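Local coordinates for protein 1,3-alpha-isomaltosidase (Kribbella flavida DSM 17836, PDB 5X3I) that hydrolyses the alpha-1,3-glucosidic linkages of a cyclic tetrasaccharide derived from starch, releasing isomaltose inside the cell, at residues F239-S244 and V268-Y273; R245-S250 and V258-G263. The protein carries 1 engineered substitution. All blocks are in the same frame, centred on the assembly; numbering follows the deposited sequence.

Interaction 1 of 2, residues F239-S244 and V268-Y273; sequences FHVRTS and VDLAIY
Arg242 lays one guanidinium face over Ala271 CA, and its NH2 comes 3.5 Å from Ala271 CB. Its chain runs extended from CG to NE, with CG anti to the carbonyl carbon (chi1 -56°), and this carries the group back across the neighbouring strand. The NE end is held by a salt bridge to Glu287 of helix 277-288. On the same side of the sheet, Tyr273 and His240 lie side by side and point the same way. The Tyr273 OH sits 3.5 Å from His240 CB, near the plane of the imidazole. The hydroxyl's hydrogen bond goes to Glu287, the residue that also takes the Arg242 salt bridge, and Phe284 meets the His240 ring edge-to-face. The two segments are antiparallel neighbours in the five-stranded mixed sheet of the N-terminal beta domain, whose mutarotase-like family part is common to GH31 enzymes. His240 and Ala271 form the hydrogen-bonded pair, and the bond from Ala271 N to His240 O is 3.0 Å long. Farther along, Arg242 N points nearly straight at Asp269 O, 2.9 Å away. Beyond it, one water links Arg242 O to Asp269 N. The other face is apolar. Leu270 CD1 packs on Val241 CG2 at 3.9 Å, and Phe239 CB meets Ile272 CD1 at 4.0 Å. Leu178 and Val260, from two strands of a second sheet, cover parts of this face.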
ATOM      1  N   PHE A 239      -5.604 -19.588  -6.619  1.00 20.69           N
ATOM      2  CA  PHE A 239      -4.836 -20.147  -5.517  1.00 19.33           C
ATOM      3  C   PHE A 239      -4.490 -19.088  -4.479  1.00 18.00           C
ATOM      4  O   PHE A 239      -4.338 -17.922  -4.798  1.00 20.16           O
ATOM      5  CB  PHE A 239      -3.542 -20.788  -6.032  1.00 18.16           C
ATOM      6  CG  PHE A 239      -2.560 -19.792  -6.590  1.00 19.21           C
ATOM      7  CD1 PHE A 239      -1.571 -19.247  -5.789  1.00 16.49           C
ATOM      8  CD2 PHE A 239      -2.641 -19.390  -7.908  1.00 17.45           C
ATOM      9  CE1 PHE A 239      -0.681 -18.327  -6.298  1.00 18.30           C
ATOM     10  CE2 PHE A 239      -1.754 -18.469  -8.420  1.00 16.98           C
ATOM     11  CZ  PHE A 239      -0.772 -17.938  -7.611  1.00 17.78           C
ATOM     12  N   HIS A 240      -4.347 -19.525  -3.241  1.00 18.72           N
ATOM     13  CA  HIS A 240      -3.836 -18.694  -2.171  1.00 16.75           C
ATOM     14  C   HIS A 240      -2.770 -19.470  -1.417  1.00 17.55           C
ATOM     15  O   HIS A 240      -3.053 -20.511  -0.842  1.00 19.57           O
ATOM     16  CB  HIS A 240      -4.965 -18.273  -1.229  1.00 16.23           C
ATOM     17  CG  HIS A 240      -4.499 -17.647   0.043  1.00 15.01           C
ATOM     18  ND1 HIS A 240      -5.159 -17.821   1.241  1.00 15.38           N
ATOM     19  CD2 HIS A 240      -3.456 -16.829   0.309  1.00 16.19           C
ATOM     20  CE1 HIS A 240      -4.535 -17.152   2.188  1.00 13.48           C
ATOM     21  NE2 HIS A 240      -3.500 -16.535   1.647  1.00 14.27           N
ATOM     22  N   VAL A 241      -1.547 -18.964  -1.415  1.00 18.94           N
ATOM     23  CA  VAL A 241      -0.512 -19.573  -0.597  1.00 17.60           C
ATOM     24  C   VAL A 241      -0.741 -19.108   0.825  1.00 18.42           C
ATOM     25  O   VAL A 241      -0.695 -17.899   1.080  1.00 19.87           O
ATOM     26  CB  VAL A 241       0.889 -19.171  -1.050  1.00 16.73           C
ATOM     27  CG1 VAL A 241       1.934 -19.946  -0.276  1.00 18.00           C
ATOM     28  CG2 VAL A 241       1.043 -19.374  -2.553  1.00 20.68           C
ATOM     29  N   ARG A 242      -0.956 -20.009   1.781  1.00 18.78           N
ATOM     30  CA  ARG A 242      -1.329 -19.433   3.046  1.00 17.21           C
ATOM     31  C   ARG A 242      -0.078 -19.209   3.866  1.00 19.49           C
ATOM     32  O   ARG A 242       0.324 -20.037   4.665  1.00 22.83           O
ATOM     33  CB  ARG A 242      -2.278 -20.380   3.797  1.00 17.55           C
ATOM     34  CG  ARG A 242      -3.535 -20.763   3.034  1.00 16.84           C
ATOM     35  CD  ARG A 242      -4.279 -21.909   3.700  1.00 17.97           C
ATOM     36  NE  ARG A 242      -5.623 -22.052   3.147  1.00 21.74           N
ATOM     37  CZ  ARG A 242      -6.403 -23.113   3.321  1.00 26.84           C
ATOM     38  NH1 ARG A 242      -5.966 -24.148   4.028  1.00 29.17           N
ATOM     39  NH2 ARG A 242      -7.618 -23.144   2.783  1.00 23.12           N
ATOM     40  N   THR A 243       0.399 -17.979   3.798  1.00 20.84           N
ATOM     41  CA  THR A 243       1.513 -17.525   4.598  1.00 17.49           C
ATOM     42  C   THR A 243       1.477 -16.006   4.598  1.00 18.62           C
ATOM     43  O   THR A 243       1.004 -15.408   3.633  1.00 17.57           O
ATOM     44  CB  THR A 243       2.856 -18.022   4.026  1.00 15.94           C
ATOM     45  OG1 THR A 243       3.927 -17.605   4.870  1.00 20.41           O
ATOM     46  CG2 THR A 243       3.076 -17.475   2.635  1.00 16.04           C
ATOM     47  N   SER A 244       2.022 -15.389   5.635  1.00 18.40           N
ATOM     48  CA  SER A 244       2.373 -13.978   5.571  1.00 19.41           C
ATOM     49  C   SER A 244       3.880 -13.778   5.334  1.00 17.39           C
ATOM     50  O   SER A 244       4.362 -12.655   5.327  1.00 19.22           O
ATOM     51  CB  SER A 244       1.900 -13.232   6.815  1.00 15.73           C
ATOM     52  OG  SER A 244       2.321 -13.845   8.004  1.00 17.81           O
ATOM     53  N   VAL A 268       4.134 -26.091   3.161  1.00 28.58           N
ATOM     54  CA  VAL A 268       3.431 -25.048   2.433  1.00 25.21           C
ATOM     55  C   VAL A 268       1.977 -25.465   2.243  1.00 27.13           C
ATOM     56  O   VAL A 268       1.684 -26.462   1.581  1.00 26.36           O
ATOM     57  CB  VAL A 268       4.070 -24.751   1.074  1.00 24.04           C
ATOM     58  CG1 VAL A 268       3.205 -23.800   0.287  1.00 24.48           C
ATOM     59  CG2 VAL A 268       5.459 -24.160   1.258  1.00 23.04           C
ATOM     60  N   ASP A 269       1.074 -24.714   2.860  1.00 24.70           N
ATOM     61  CA  ASP A 269      -0.352 -24.963   2.719  1.00 22.84           C
ATOM     62  C   ASP A 269      -0.907 -24.116   1.590  1.00 22.96           C
ATOM     63  O   ASP A 269      -0.860 -22.888   1.637  1.00 22.36           O
ATOM     64  CB  ASP A 269      -1.097 -24.670   4.021  1.00 24.94           C
ATOM     65  CG  ASP A 269      -0.812 -25.691   5.103  1.00 34.48           C
ATOM     66  OD1 ASP A 269      -0.095 -25.348   6.068  1.00 37.91           O
ATOM     67  OD2 ASP A 269      -1.306 -26.835   4.994  1.00 35.11           O
ATOM     68  N   LEU A 270      -1.436 -24.780   0.575  1.00 23.48           N
ATOM     69  CA  LEU A 270      -1.897 -24.108  -0.623  1.00 21.98           C
ATOM     70  C   LEU A 270      -3.386 -24.340  -0.823  1.00 28.19           C
ATOM     71  O   LEU A 270      -3.833 -25.484  -0.889  1.00 30.48           O
ATOM     72  CB  LEU A 270      -1.107 -24.593  -1.836  1.00 24.68           C
ATOM     73  CG  LEU A 270      -1.493 -24.036  -3.205  1.00 26.13           C
ATOM     74  CD1 LEU A 270      -1.049 -22.597  -3.340  1.00 24.04           C
ATOM     75  CD2 LEU A 270      -0.934 -24.894  -4.334  1.00 24.33           C
ATOM     76  N   ALA A 271      -4.157 -23.257  -0.896  1.00 25.37           N
ATOM     77  CA  ALA A 271      -5.588 -23.369  -1.137  1.00 19.92           C
ATOM     78  C   ALA A 271      -5.869 -23.223  -2.620  1.00 21.02           C
ATOM     79  O   ALA A 271      -5.306 -22.361  -3.284  1.00 24.99           O
ATOM     80  CB  ALA A 271      -6.369 -22.322  -0.328  1.00 21.55           C
ATOM     81  N   ILE A 272      -6.721 -24.094  -3.139  1.00 22.87           N
ATOM     82  CA  ILE A 272      -7.153 -24.023  -4.524  1.00 21.51           C
ATOM     83  C   ILE A 272      -8.643 -23.708  -4.572  1.00 21.85           C
ATOM     84  O   ILE A 272      -9.425 -24.341  -3.881  1.00 25.77           O
ATOM     85  CB  ILE A 272      -6.889 -25.340  -5.272  1.00 26.92           C
ATOM     86  CG1 ILE A 272      -5.397 -25.669  -5.249  1.00 24.48           C
ATOM     87  CG2 ILE A 272      -7.381 -25.248  -6.707  1.00 26.27           C
ATOM     88  CD1 ILE A 272      -4.549 -24.657  -5.960  1.00 25.74           C
ATOM     89  N   TYR A 273      -9.032 -22.725  -5.376  1.00 23.61           N
ATOM     90  CA  TYR A 273     -10.447 -22.382  -5.502  1.00 24.60           C
ATOM     91  C   TYR A 273     -10.895 -22.614  -6.930  1.00 23.77           C
ATOM     92  O   TYR A 273     -10.195 -22.243  -7.863  1.00 26.45           O
ATOM     93  CB  TYR A 273     -10.711 -20.924  -5.099  1.00 21.41           C
ATOM     94  CG  TYR A 273     -10.027 -20.495  -3.824  1.00 17.29           C
ATOM     95  CD1 TYR A 273     -10.460 -20.951  -2.595  1.00 17.82           C
ATOM     96  CD2 TYR A 273      -8.954 -19.626  -3.853  1.00 18.73           C
ATOM     97  CE1 TYR A 273      -9.841 -20.551  -1.428  1.00 17.94           C
ATOM     98  CE2 TYR A 273      -8.331 -19.223  -2.693  1.00 17.51           C
ATOM     99  CZ  TYR A 273      -8.777 -19.691  -1.487  1.00 17.75           C
ATOM    100  OH  TYR A 273      -8.151 -19.302  -0.334  1.00 19.68           O
TER
HETATM  101  O   HOH W   1       1.713 -22.481   4.381  1.00 25.38           O

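Interaction 2 of 2, residues R245-S250 and V258-G263; sequences RRTWYS and VEVALG
Tyr249 lies alongside Val258 and points the same way, its CE2 3.8 Å from Val258 CG1. This is the tight, buried side of a beta hairpin formed by strands 247-252 and 255-261. Thr247 CG2 and Val260 CG2 also pack here, at 4.1 Å. The Tyr249 hydroxyl donates to OG1 of Thr247. OG1 lies between the backbone N and the carbonyl carbon (chi1 58°), a position that brings it within 2.9 Å of Tyr249 OH. Val241 of the adjoining sheet covers this face. Trp248 and Glu259 are the hydrogen-bonded pair, joined by bonds in both directions; Trp248 N to Glu259 O is 2.8 Å. Their side chains lie on the other, partly exposed face. There the indole edge passes along the backbone, with CZ3 4.2 Å from Ala261 CB, and Arg246 CG lies over one indole face. The Glu259 carboxylate turns to Arg173 and Arg175 of strand 170-179. Beyond the strands, the end is partly exposed but closely stacked: Arg245 spreads over the 262-263 peptide, and its NE forms a salt bridge with Asp490. With an alanine here, Asp490 would probably lose this partner and the 262-263 peptide its cover. Gly263 N stands 3.2 Å above the centre of the Arg245 guanidinium plane. In that plane, at the edge, a water accepts from Arg245 NH1 at 3.0 Å and donates to Ala261 O at 2.8 Å.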
ATOM      1  N   ARG A 245       4.622 -14.872   5.176  1.00 17.48           N
ATOM      2  CA  ARG A 245       6.039 -14.769   4.821  1.00 17.04           C
ATOM      3  C   ARG A 245       6.181 -14.357   3.357  1.00 16.04           C
ATOM      4  O   ARG A 245       5.246 -14.463   2.589  1.00 17.87           O
ATOM      5  CB  ARG A 245       6.784 -16.087   5.089  1.00 17.59           C
ATOM      6  CG  ARG A 245       6.876 -16.435   6.560  1.00 16.23           C
ATOM      7  CD  ARG A 245       7.769 -17.642   6.858  1.00 18.70           C
ATOM      8  NE  ARG A 245       7.743 -17.917   8.288  1.00 17.42           N
ATOM      9  CZ  ARG A 245       6.854 -18.705   8.877  1.00 17.83           C
ATOM     10  NH1 ARG A 245       5.941 -19.336   8.156  1.00 18.22           N
ATOM     11  NH2 ARG A 245       6.895 -18.878  10.184  1.00 19.30           N
ATOM     12  N   ARG A 246       7.354 -13.860   2.987  1.00 15.56           N
ATOM     13  CA  ARG A 246       7.629 -13.471   1.613  1.00 15.03           C
ATOM     14  C   ARG A 246       7.422 -14.638   0.643  1.00 18.56           C
ATOM     15  O   ARG A 246       7.715 -15.792   0.964  1.00 19.17           O
ATOM     16  CB  ARG A 246       9.055 -12.919   1.505  1.00 14.53           C
ATOM     17  CG  ARG A 246       9.373 -12.172   0.211  1.00 15.10           C
ATOM     18  CD  ARG A 246      10.607 -11.279   0.384  1.00 17.61           C
ATOM     19  NE  ARG A 246      10.888 -10.458  -0.787  1.00 17.19           N
ATOM     20  CZ  ARG A 246      11.897  -9.595  -0.871  1.00 17.82           C
ATOM     21  NH1 ARG A 246      12.731  -9.443   0.154  1.00 20.87           N
ATOM     22  NH2 ARG A 246      12.076  -8.887  -1.978  1.00 17.62           N
ATOM     23  N   THR A 247       6.886 -14.319  -0.531  1.00 18.76           N
ATOM     24  CA  THR A 247       6.735 -15.264  -1.632  1.00 17.36           C
ATOM     25  C   THR A 247       7.172 -14.612  -2.934  1.00 19.15           C
ATOM     26  O   THR A 247       7.066 -13.393  -3.077  1.00 22.09           O
ATOM     27  CB  THR A 247       5.282 -15.743  -1.804  1.00 20.17           C
ATOM     28  OG1 THR A 247       4.429 -14.606  -2.015  1.00 20.71           O
ATOM     29  CG2 THR A 247       4.813 -16.527  -0.594  1.00 14.94           C
ATOM     30  N   TRP A 248       7.628 -15.426  -3.884  1.00 18.34           N
ATOM     31  CA  TRP A 248       8.131 -14.958  -5.180  1.00 17.67           C
ATOM     32  C   TRP A 248       7.454 -15.700  -6.330  1.00 19.14           C
ATOM     33  O   TRP A 248       7.085 -16.858  -6.204  1.00 19.57           O
ATOM     34  CB  TRP A 248       9.641 -15.153  -5.298  1.00 16.70           C
ATOM     35  CG  TRP A 248      10.504 -14.400  -4.338  1.00 15.57           C
ATOM     36  CD1 TRP A 248      11.174 -13.238  -4.577  1.00 14.28           C
ATOM     37  CD2 TRP A 248      10.836 -14.787  -3.007  1.00 15.01           C
ATOM     38  NE1 TRP A 248      11.885 -12.868  -3.467  1.00 14.09           N
ATOM     39  CE2 TRP A 248      11.696 -13.804  -2.490  1.00 14.87           C
ATOM     40  CE3 TRP A 248      10.491 -15.869  -2.200  1.00 15.06           C
ATOM     41  CZ2 TRP A 248      12.209 -13.868  -1.202  1.00 17.81           C
ATOM     42  CZ3 TRP A 248      11.001 -15.927  -0.923  1.00 15.28           C
ATOM     43  CH2 TRP A 248      11.851 -14.936  -0.438  1.00 16.24           C
ATOM     44  N   TYR A 249       7.313 -15.034  -7.464  1.00 21.46           N
ATOM     45  CA  TYR A 249       6.563 -15.594  -8.574  1.00 20.44           C
ATOM     46  C   TYR A 249       7.269 -15.352  -9.893  1.00 21.47           C
ATOM     47  O   TYR A 249       7.832 -14.282 -10.118  1.00 24.75           O
ATOM     48  CB  TYR A 249       5.149 -14.999  -8.610  1.00 20.18           C
ATOM     49  CG  TYR A 249       4.411 -15.221  -7.323  1.00 18.39           C
ATOM     50  CD1 TYR A 249       4.515 -14.316  -6.280  1.00 18.18           C
ATOM     51  CD2 TYR A 249       3.639 -16.350  -7.134  1.00 17.81           C
ATOM     52  CE1 TYR A 249       3.861 -14.521  -5.097  1.00 16.17           C
ATOM     53  CE2 TYR A 249       2.980 -16.566  -5.953  1.00 18.09           C
ATOM     54  CZ  TYR A 249       3.091 -15.641  -4.938  1.00 16.95           C
ATOM     55  OH  TYR A 249       2.456 -15.859  -3.749  1.00 16.63           O
ATOM     56  N   SER A 250       7.267 -16.366 -10.749  1.00 23.24           N
ATOM     57  CA  SER A 250       7.725 -16.198 -12.117  1.00 23.64           C
ATOM     58  C   SER A 250       6.987 -17.160 -13.027  1.00 22.52           C
ATOM     59  O   SER A 250       6.679 -18.284 -12.647  1.00 28.22           O
ATOM     60  CB  SER A 250       9.237 -16.414 -12.225  1.00 27.10           C
ATOM     61  OG  SER A 250       9.560 -17.749 -11.900  1.00 29.84           O
ATOM     62  N   VAL A 258       6.306 -20.895  -8.048  1.00 23.86           N
ATOM     63  CA  VAL A 258       6.046 -20.231  -6.774  1.00 22.62           C
ATOM     64  C   VAL A 258       7.092 -20.589  -5.724  1.00 23.31           C
ATOM     65  O   VAL A 258       7.279 -21.760  -5.405  1.00 25.18           O
ATOM     66  CB  VAL A 258       4.647 -20.597  -6.221  1.00 22.39           C
ATOM     67  CG1 VAL A 258       4.385 -19.881  -4.904  1.00 19.61           C
ATOM     68  CG2 VAL A 258       3.564 -20.257  -7.228  1.00 19.91           C
ATOM     69  N   GLU A 259       7.760 -19.574  -5.186  1.00 22.00           N
ATOM     70  CA  GLU A 259       8.767 -19.758  -4.147  1.00 19.53           C
ATOM     71  C   GLU A 259       8.270 -19.144  -2.841  1.00 20.69           C
ATOM     72  O   GLU A 259       7.728 -18.034  -2.832  1.00 20.04           O
ATOM     73  CB  GLU A 259      10.102 -19.134  -4.572  1.00 20.08           C
ATOM     74  CG  GLU A 259      11.304 -19.550  -3.747  1.00 19.42           C
ATOM     75  CD  GLU A 259      12.627 -19.127  -4.376  1.00 21.48           C
ATOM     76  OE1 GLU A 259      12.741 -19.128  -5.615  1.00 26.62           O
ATOM     77  OE2 GLU A 259      13.555 -18.773  -3.629  1.00 25.01           O
ATOM     78  N   VAL A 260       8.474 -19.869  -1.750  1.00 19.88           N
ATOM     79  CA  VAL A 260       7.906 -19.542  -0.457  1.00 17.53           C
ATOM     80  C   VAL A 260       8.917 -19.568   0.693  1.00 21.57           C
ATOM     81  O   VAL A 260       9.510 -20.605   0.975  1.00 21.96           O
ATOM     82  CB  VAL A 260       6.776 -20.522  -0.105  1.00 16.94           C
ATOM     83  CG1 VAL A 260       6.204 -20.196   1.251  1.00 19.05           C
ATOM     84  CG2 VAL A 260       5.708 -20.503  -1.180  1.00 19.80           C
ATOM     85  N   ALA A 261       9.093 -18.437   1.370  1.00 18.40           N
ATOM     86  CA  ALA A 261       9.906 -18.400   2.579  1.00 18.26           C
ATOM     87  C   ALA A 261       9.227 -19.202   3.681  1.00 18.18           C
ATOM     88  O   ALA A 261       8.008 -19.154   3.821  1.00 20.14           O
ATOM     89  CB  ALA A 261      10.142 -16.973   3.030  1.00 17.95           C
ATOM     90  N   LEU A 262      10.021 -19.937   4.454  1.00 20.16           N
ATOM     91  CA  LEU A 262       9.495 -20.833   5.477  1.00 19.02           C
ATOM     92  C   LEU A 262       9.930 -20.427   6.873  1.00 19.69           C
ATOM     93  O   LEU A 262      10.941 -19.760   7.051  1.00 21.97           O
ATOM     94  CB  LEU A 262       9.944 -22.280   5.216  1.00 19.46           C
ATOM     95  CG  LEU A 262       9.475 -22.948   3.925  1.00 19.84           C
ATOM     96  CD1 LEU A 262      10.232 -24.251   3.687  1.00 22.81           C
ATOM     97  CD2 LEU A 262       7.985 -23.210   3.989  1.00 22.41           C
ATOM     98  N   GLY A 263       9.141 -20.835   7.858  1.00 20.18           N
ATOM     99  CA  GLY A 263       9.542 -20.774   9.247  1.00 22.68           C
ATOM    100  C   GLY A 263      10.140 -22.112   9.659  1.00 26.17           C
ATOM    101  O   GLY A 263      10.766 -22.782   8.850  1.00 28.14           O
TER
HETATM  102  O   HOH W   2       5.660 -19.697   5.163  1.00 18.42           O

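From the N terminus, the chain first runs up strand 237-241 and leaves it through residues 242-246. It then enters strand 247-252, turns, and returns along strand 255-261. Interaction 2 closes this short hairpin loop. The chain next passes through 262-266 into strand 267-274, which pairs with strand 237-241 and closes the longer loop as interaction 1. Interaction 2 is thus enclosed within interaction 1, and the two do not cross. They belong to different sheets, one six-stranded and antiparallel, the other five-stranded and mixed. Val241 CG1 touches Val260 CG2 at 3.9 Å where the sheets face each other, and just past strand 255-261 Leu262 CD2 reaches Val268 CG2 at 3.8 Å.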